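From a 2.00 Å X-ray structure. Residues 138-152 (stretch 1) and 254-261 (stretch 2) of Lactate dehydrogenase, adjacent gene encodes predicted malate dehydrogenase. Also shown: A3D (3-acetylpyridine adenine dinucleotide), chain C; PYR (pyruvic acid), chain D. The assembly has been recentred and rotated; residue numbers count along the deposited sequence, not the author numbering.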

ATOM      1  N   PRO A 138      22.169  -9.837  23.344  1.00 27.81           N
ATOM      2  CA  PRO A 138      21.382  -9.190  24.397  1.00 27.71           C
ATOM      3  C   PRO A 138      19.937  -9.689  24.425  1.00 27.34           C
ATOM      4  O   PRO A 138      19.353  -9.941  23.368  1.00 26.84           O
ATOM      5  CB  PRO A 138      21.425  -7.707  24.012  1.00 27.73           C
ATOM      6  CG  PRO A 138      22.639  -7.560  23.166  1.00 28.01           C
ATOM      7  CD  PRO A 138      22.776  -8.856  22.427  1.00 27.80           C
ATOM      8  N   HIS A 139      19.377  -9.832  25.625  1.00 27.44           N
ATOM      9  CA  HIS A 139      18.003 -10.312  25.794  1.00 27.52           C
ATOM     10  C   HIS A 139      17.002  -9.505  24.967  1.00 26.89           C
ATOM     11  O   HIS A 139      16.101 -10.074  24.353  1.00 26.83           O
ATOM     12  CB  HIS A 139      17.592 -10.280  27.272  1.00 28.46           C
ATOM     13  CG  HIS A 139      18.272 -11.314  28.113  1.00 29.12           C
ATOM     14  ND1 HIS A 139      19.434 -11.062  28.811  1.00 30.06           N
ATOM     15  CD2 HIS A 139      17.954 -12.606  28.370  1.00 29.67           C
ATOM     16  CE1 HIS A 139      19.801 -12.151  29.462  1.00 29.85           C
ATOM     17  NE2 HIS A 139      18.919 -13.102  29.212  1.00 29.71           N
ATOM     18  N   ASN A 140      17.174  -8.185  24.947  1.00 26.60           N
ATOM     19  CA  ASN A 140      16.268  -7.290  24.220  1.00 26.74           C
ATOM     20  C   ASN A 140      16.351  -7.406  22.690  1.00 25.94           C
ATOM     21  O   ASN A 140      15.483  -6.889  21.983  1.00 25.61           O
ATOM     22  CB  ASN A 140      16.498  -5.831  24.645  1.00 27.56           C
ATOM     23  CG  ASN A 140      17.853  -5.299  24.215  1.00 28.21           C
ATOM     24  OD1 ASN A 140      18.886  -5.893  24.507  1.00 29.21           O
ATOM     25  ND2 ASN A 140      17.853  -4.172  23.515  1.00 29.17           N
ATOM     26  N   LYS A 141      17.389  -8.073  22.188  1.00 24.96           N
ATOM     27  CA  LYS A 141      17.580  -8.264  20.749  1.00 24.65           C
ATOM     28  C   LYS A 141      17.214  -9.674  20.275  1.00 23.91           C
ATOM     29  O   LYS A 141      17.399  -9.999  19.099  1.00 24.10           O
ATOM     30  CB  LYS A 141      19.030  -7.950  20.368  1.00 24.87           C
ATOM     31  CG  LYS A 141      19.450  -6.507  20.613  1.00 25.26           C
ATOM     32  CD  LYS A 141      18.751  -5.515  19.690  1.00 25.68           C
ATOM     33  CE  LYS A 141      19.256  -5.590  18.257  1.00 26.03           C
ATOM     34  NZ  LYS A 141      20.661  -5.115  18.115  1.00 26.43           N
ATOM     35  N   VAL A 142      16.698 -10.502  21.182  1.00 23.00           N
ATOM     36  CA  VAL A 142      16.253 -11.852  20.843  1.00 22.63           C
ATOM     37  C   VAL A 142      14.838 -12.076  21.369  1.00 22.25           C
ATOM     38  O   VAL A 142      14.578 -11.911  22.562  1.00 22.45           O
ATOM     39  CB  VAL A 142      17.183 -12.930  21.440  1.00 22.58           C
ATOM     40  CG1 VAL A 142      16.697 -14.326  21.063  1.00 22.55           C
ATOM     41  CG2 VAL A 142      18.617 -12.715  20.977  1.00 22.76           C
ATOM     42  N   CYS A 143      13.927 -12.449  20.475  1.00 21.81           N
ATOM     43  CA  CYS A 143      12.549 -12.730  20.855  1.00 21.67           C
ATOM     44  C   CYS A 143      11.947 -13.799  19.947  1.00 21.21           C
ATOM     45  O   CYS A 143      12.576 -14.222  18.974  1.00 21.37           O
ATOM     46  CB  CYS A 143      11.712 -11.452  20.803  1.00 21.78           C
ATOM     47  SG  CYS A 143      11.454 -10.805  19.137  1.00 22.43           S
ATOM     48  N   GLY A 144      10.735 -14.236  20.273  1.00 20.40           N
ATOM     49  CA  GLY A 144      10.054 -15.273  19.505  1.00 20.07           C
ATOM     50  C   GLY A 144       8.706 -14.827  18.977  1.00 19.62           C
ATOM     51  O   GLY A 144       7.948 -14.163  19.686  1.00 19.28           O
ATOM     52  N   MET A 145       8.406 -15.197  17.733  1.00 19.25           N
ATOM     53  CA  MET A 145       7.076 -14.986  17.171  1.00 19.08           C
ATOM     54  C   MET A 145       6.133 -16.043  17.720  1.00 19.04           C
ATOM     55  O   MET A 145       6.349 -17.239  17.525  1.00 18.78           O
ATOM     56  CB  MET A 145       7.098 -15.070  15.641  1.00 19.31           C
ATOM     57  CG  MET A 145       5.799 -14.642  14.961  1.00 19.24           C
ATOM     58  SD  MET A 145       4.366 -15.701  15.263  1.00 19.54           S
ATOM     59  CE  MET A 145       4.851 -17.203  14.418  1.00 19.48           C
ATOM     60  N   ALA A 146       5.083 -15.595  18.402  1.00 18.64           N
ATOM     61  CA  ALA A 146       4.021 -16.487  18.849  1.00 18.49           C
ATOM     62  C   ALA A 146       2.758 -15.700  19.162  1.00 18.32           C
ATOM     63  O   ALA A 146       1.702 -15.968  18.598  1.00 18.38           O
ATOM     64  CB  ALA A 146       4.465 -17.283  20.066  1.00 18.51           C
ATOM     65  N   GLY A 147       2.888 -14.729  20.063  1.00 18.36           N
ATOM     66  CA  GLY A 147       1.766 -13.915  20.519  1.00 18.30           C
ATOM     67  C   GLY A 147       0.975 -13.220  19.424  1.00 18.14           C
ATOM     68  O   GLY A 147      -0.245 -13.106  19.525  1.00 17.81           O
ATOM     69  N   VAL A 148       1.659 -12.750  18.380  1.00 17.92           N
ATOM     70  CA  VAL A 148       0.973 -12.104  17.254  1.00 17.83           C
ATOM     71  C   VAL A 148       0.059 -13.106  16.545  1.00 17.68           C
ATOM     72  O   VAL A 148      -1.070 -12.769  16.184  1.00 17.36           O
ATOM     73  CB  VAL A 148       1.962 -11.466  16.249  1.00 18.02           C
ATOM     74  CG1 VAL A 148       1.232 -10.972  15.006  1.00 18.15           C
ATOM     75  CG2 VAL A 148       2.707 -10.310  16.901  1.00 18.11           C
ATOM     76  N   LEU A 149       0.538 -14.334  16.365  1.00 17.47           N
ATOM     77  CA  LEU A 149      -0.273 -15.390  15.760  1.00 17.56           C
ATOM     78  C   LEU A 149      -1.438 -15.778  16.671  1.00 17.46           C
ATOM     79  O   LEU A 149      -2.585 -15.829  16.228  1.00 17.33           O
ATOM     80  CB  LEU A 149       0.582 -16.623  15.453  1.00 17.60           C
ATOM     81  CG  LEU A 149      -0.133 -17.811  14.803  1.00 17.71           C
ATOM     82  CD1 LEU A 149      -0.652 -17.449  13.418  1.00 17.92           C
ATOM     83  CD2 LEU A 149       0.802 -19.006  14.733  1.00 17.80           C
ATOM     84  N   ASP A 150      -1.133 -16.053  17.938  1.00 17.55           N
ATOM     85  CA  ASP A 150      -2.150 -16.469  18.909  1.00 17.73           C
ATOM     86  C   ASP A 150      -3.212 -15.386  19.105  1.00 17.36           C
ATOM     87  O   ASP A 150      -4.409 -15.673  19.085  1.00 17.42           O
ATOM     88  CB  ASP A 150      -1.507 -16.827  20.256  1.00 17.92           C
ATOM     89  CG  ASP A 150      -0.678 -18.104  20.195  1.00 18.29           C
ATOM     90  OD1 ASP A 150      -0.985 -18.989  19.369  1.00 18.80           O
ATOM     91  OD2 ASP A 150       0.281 -18.234  20.988  1.00 18.25           O
ATOM     92  N   SER A 151      -2.766 -14.145  19.272  1.00 17.27           N
ATOM     93  CA  SER A 151      -3.678 -13.014  19.450  1.00 17.00           C
ATOM     94  C   SER A 151      -4.491 -12.727  18.189  1.00 16.85           C
ATOM     95  O   SER A 151      -5.669 -12.385  18.280  1.00 16.30           O
ATOM     96  CB  SER A 151      -2.911 -11.764  19.873  1.00 17.09           C
ATOM     97  OG  SER A 151      -2.173 -12.006  21.058  1.00 17.01           O
ATOM     98  N   SER A 152      -3.874 -12.875  17.017  1.00 16.60           N
ATOM     99  CA  SER A 152      -4.590 -12.683  15.750  1.00 16.60           C
ATOM    100  C   SER A 152      -5.721 -13.696  15.589  1.00 16.81           C
ATOM    101  O   SER A 152      -6.817 -13.347  15.139  1.00 17.16           O
ATOM    102  CB  SER A 152      -3.636 -12.766  14.552  1.00 16.51           C
ATOM    103  OG  SER A 152      -2.729 -11.677  14.550  1.00 16.25           O
TER
HETATM  104  PA  A3D C 401       9.626 -26.680   6.840  1.00 18.76           P
HETATM  105  O1A A3D C 401       8.753 -26.347   5.661  1.00 18.38           O
HETATM  106  O2A A3D C 401       9.969 -28.119   7.123  1.00 18.66           O
HETATM  107  O5B A3D C 401      10.996 -25.861   6.703  1.00 19.04           O
HETATM  108  C5B A3D C 401      12.112 -26.084   7.556  1.00 19.41           C
HETATM  109  C4B A3D C 401      13.363 -25.714   6.775  1.00 19.75           C
HETATM  110  O4B A3D C 401      14.491 -25.671   7.651  1.00 20.06           O
HETATM  111  C3B A3D C 401      13.686 -26.725   5.675  1.00 20.03           C
HETATM  112  O3B A3D C 401      13.722 -26.093   4.392  1.00 20.06           O
HETATM  113  C2B A3D C 401      15.045 -27.284   6.058  1.00 20.08           C
HETATM  114  O2B A3D C 401      15.894 -27.565   4.942  1.00 20.41           O
HETATM  115  C1B A3D C 401      15.611 -26.180   6.931  1.00 20.08           C
HETATM  116  N9A A3D C 401      16.687 -26.637   7.835  1.00 19.99           N
HETATM  117  C8A A3D C 401      16.793 -27.819   8.473  1.00 19.97           C
HETATM  118  N7A A3D C 401      17.932 -27.854   9.209  1.00 20.10           N
HETATM  119  C5A A3D C 401      18.567 -26.683   9.037  1.00 20.08           C
HETATM  120  C6A A3D C 401      19.814 -26.060   9.519  1.00 20.25           C
HETATM  121  N6A A3D C 401      20.644 -26.722  10.362  1.00 20.58           N
HETATM  122  N1A A3D C 401      20.094 -24.806   9.091  1.00 20.31           N
HETATM  123  C2A A3D C 401      19.286 -24.126   8.254  1.00 20.28           C
HETATM  124  N3A A3D C 401      18.137 -24.637   7.777  1.00 19.97           N
HETATM  125  C4A A3D C 401      17.736 -25.883   8.130  1.00 19.97           C
HETATM  126  O3  A3D C 401       9.007 -26.082   8.207  1.00 18.57           O
HETATM  127  PN  A3D C 401       8.063 -24.772   8.306  1.00 18.20           P
HETATM  128  O1N A3D C 401       6.657 -25.169   7.953  1.00 17.85           O
HETATM  129  O2N A3D C 401       8.709 -23.619   7.589  1.00 17.94           O
HETATM  130  O5D A3D C 401       8.142 -24.470   9.882  1.00 17.91           O
HETATM  131  C5D A3D C 401       9.385 -24.067  10.447  1.00 18.35           C
HETATM  132  C4D A3D C 401       9.334 -24.056  11.971  1.00 18.80           C
HETATM  133  O4D A3D C 401       8.415 -23.054  12.423  1.00 19.13           O
HETATM  134  C3D A3D C 401       8.866 -25.377  12.577  1.00 18.92           C
HETATM  135  O3D A3D C 401       9.680 -25.706  13.702  1.00 18.87           O
HETATM  136  C2D A3D C 401       7.456 -25.098  13.042  1.00 19.07           C
HETATM  137  O2D A3D C 401       7.050 -25.889  14.163  1.00 19.12           O
HETATM  138  C1D A3D C 401       7.560 -23.629  13.411  1.00 19.13           C
HETATM  139  N1N A3D C 401       6.274 -22.937  13.468  1.00 19.27           N
HETATM  140  C2N A3D C 401       6.021 -22.165  14.535  1.00 19.36           C
HETATM  141  C3N A3D C 401       4.819 -21.481  14.650  1.00 19.55           C
HETATM  142  C7N A3D C 401       4.537 -20.617  15.841  1.00 19.80           C
HETATM  143  O7N A3D C 401       3.444 -20.096  15.924  1.00 20.53           O
HETATM  144  C8N A3D C 401       5.586 -20.394  16.887  1.00 19.66           C
HETATM  145  C4N A3D C 401       3.875 -21.602  13.640  1.00 19.64           C
HETATM  146  C5N A3D C 401       4.159 -22.402  12.543  1.00 19.52           C
HETATM  147  C6N A3D C 401       5.375 -23.067  12.482  1.00 19.46           C
HETATM  148  C   PYR D 402       0.975 -22.792  15.392  1.00 20.42           C
HETATM  149  O   PYR D 402       0.337 -22.800  14.314  1.00 20.14           O
HETATM  150  OXT PYR D 402       0.554 -22.157  16.385  1.00 20.09           O
HETATM  151  CA  PYR D 402       2.224 -23.548  15.508  1.00 20.60           C
HETATM  152  O3  PYR D 402       2.960 -23.358  16.463  1.00 20.23           O
HETATM  153  CB  PYR D 402       2.579 -24.552  14.451  1.00 21.25           C
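Stretch 2 254-261: VVPCSAFC

How does stretch 2 run past stretch 1? Residues 254-261 are all in extended conformation, part of a strand that begins earlier in the chain, crossing the short strand that begins at Val142 at 137° between N-to-C directions, nearer antiparallel than parallel, with the axes 4.7 Å apart at their closest. Before that, around Val255 and Pro256, it passes helix 147-152 at 124° between N-to-C directions, the axes 6.7 Å apart at their closest.

Which backbone atoms tie the two together? Gly144 and Ser258 form a single antiparallel bridge: Gly144 N donates to Ser258 O at 2.9 Å, and Ser258 N donates back to Gly144 O at 3.0 Å. Toward Phe260 a water takes over, donating to His139 O (2.8 Å) and accepting from Phe260 N (3.0 Å).

Why can the helix start so close to the strand? Gly147 has no side chain, which leaves room for its CA to lie 3.3 Å from Pro256 O; a CB there would clash with that oxygen. One residue on, Val148 N is 3.1 Å from Pro256 O.

What do the side chains add? Val148 CG2 packs on Val255 CG1 at 3.7 Å, and Ser151 OG lies 3.7 Å from Pro256 CG. Cys143 CB is 4.2 Å from Cys257 SG, an apolar contact. Farther along, the rings of His139 and Phe260 stack face to face, their planes 27° apart, with His139 CD2 3.4 Å from Phe260 CG.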

ATOM      1  N   VAL A 254       2.923  -2.138  19.958  1.00 20.95           N
ATOM      2  CA  VAL A 254       2.617  -3.109  20.999  1.00 21.20           C
ATOM      3  C   VAL A 254       2.548  -4.484  20.344  1.00 21.18           C
ATOM      4  O   VAL A 254       1.638  -4.764  19.561  1.00 21.32           O
ATOM      5  CB  VAL A 254       1.290  -2.807  21.723  1.00 21.55           C
ATOM      6  CG1 VAL A 254       1.013  -3.869  22.781  1.00 21.90           C
ATOM      7  CG2 VAL A 254       1.325  -1.425  22.356  1.00 21.53           C
ATOM      8  N   VAL A 255       3.523  -5.328  20.658  1.00 20.95           N
ATOM      9  CA  VAL A 255       3.654  -6.631  20.024  1.00 20.71           C
ATOM     10  C   VAL A 255       3.653  -7.736  21.079  1.00 20.53           C
ATOM     11  O   VAL A 255       4.595  -7.838  21.866  1.00 20.50           O
ATOM     12  CB  VAL A 255       4.963  -6.707  19.210  1.00 20.84           C
ATOM     13  CG1 VAL A 255       5.107  -8.068  18.538  1.00 21.00           C
ATOM     14  CG2 VAL A 255       5.007  -5.593  18.172  1.00 20.83           C
ATOM     15  N   PRO A 256       2.593  -8.564  21.107  1.00 20.24           N
ATOM     16  CA  PRO A 256       2.676  -9.758  21.940  1.00 20.25           C
ATOM     17  C   PRO A 256       3.690 -10.725  21.334  1.00 20.29           C
ATOM     18  O   PRO A 256       3.536 -11.135  20.186  1.00 19.75           O
ATOM     19  CB  PRO A 256       1.255 -10.342  21.896  1.00 20.18           C
ATOM     20  CG  PRO A 256       0.405  -9.331  21.205  1.00 20.32           C
ATOM     21  CD  PRO A 256       1.318  -8.488  20.378  1.00 20.38           C
ATOM     22  N   CYS A 257       4.736 -11.044  22.087  1.00 20.54           N
ATOM     23  CA  CYS A 257       5.769 -11.965  21.619  1.00 20.71           C
ATOM     24  C   CYS A 257       6.499 -12.592  22.805  1.00 21.04           C
ATOM     25  O   CYS A 257       6.340 -12.149  23.951  1.00 20.62           O
ATOM     26  CB  CYS A 257       6.755 -11.245  20.689  1.00 20.60           C
ATOM     27  SG  CYS A 257       7.848 -10.045  21.480  1.00 20.83           S
ATOM     28  N   SER A 258       7.279 -13.633  22.530  1.00 21.26           N
ATOM     29  CA  SER A 258       8.053 -14.294  23.571  1.00 21.70           C
ATOM     30  C   SER A 258       9.290 -13.449  23.849  1.00 21.80           C
ATOM     31  O   SER A 258      10.206 -13.388  23.024  1.00 21.58           O
ATOM     32  CB  SER A 258       8.431 -15.717  23.157  1.00 21.95           C
ATOM     33  OG  SER A 258       9.016 -16.421  24.242  1.00 22.42           O
ATOM     34  N   ALA A 259       9.291 -12.775  24.998  1.00 21.94           N
ATOM     35  CA  ALA A 259      10.370 -11.864  25.373  1.00 22.46           C
ATOM     36  C   ALA A 259      10.840 -12.140  26.796  1.00 23.14           C
ATOM     37  O   ALA A 259      10.132 -12.768  27.583  1.00 23.06           O
ATOM     38  CB  ALA A 259       9.907 -10.423  25.247  1.00 22.34           C
ATOM     39  N   PHE A 260      12.036 -11.655  27.117  1.00 24.33           N
ATOM     40  CA  PHE A 260      12.630 -11.872  28.435  1.00 25.70           C
ATOM     41  C   PHE A 260      11.974 -10.958  29.471  1.00 26.59           C
ATOM     42  O   PHE A 260      12.220  -9.751  29.495  1.00 26.39           O
ATOM     43  CB  PHE A 260      14.144 -11.647  28.386  1.00 26.02           C
ATOM     44  CG  PHE A 260      14.871 -12.144  29.606  1.00 26.60           C
ATOM     45  CD1 PHE A 260      15.472 -11.254  30.488  1.00 27.11           C
ATOM     46  CD2 PHE A 260      14.954 -13.505  29.874  1.00 26.88           C
ATOM     47  CE1 PHE A 260      16.143 -11.713  31.613  1.00 27.30           C
ATOM     48  CE2 PHE A 260      15.623 -13.970  30.997  1.00 27.19           C
ATOM     49  CZ  PHE A 260      16.218 -13.073  31.867  1.00 27.05           C
ATOM     50  N   CYS A 261      11.137 -11.556  30.317  1.00 27.79           N
ATOM     51  CA  CYS A 261      10.327 -10.827  31.291  1.00 29.14           C
ATOM     52  C   CYS A 261      10.942 -10.934  32.688  1.00 30.63           C
ATOM     53  O   CYS A 261      11.046 -12.035  33.240  1.00 29.97           O
ATOM     54  CB  CYS A 261       8.911 -11.401  31.287  1.00 29.21           C
ATOM     55  SG  CYS A 261       7.722 -10.469  32.270  1.00 29.99           S
TER
HETATM   56  O   HOH W   1      13.329 -10.100  24.952  1.00 24.37           O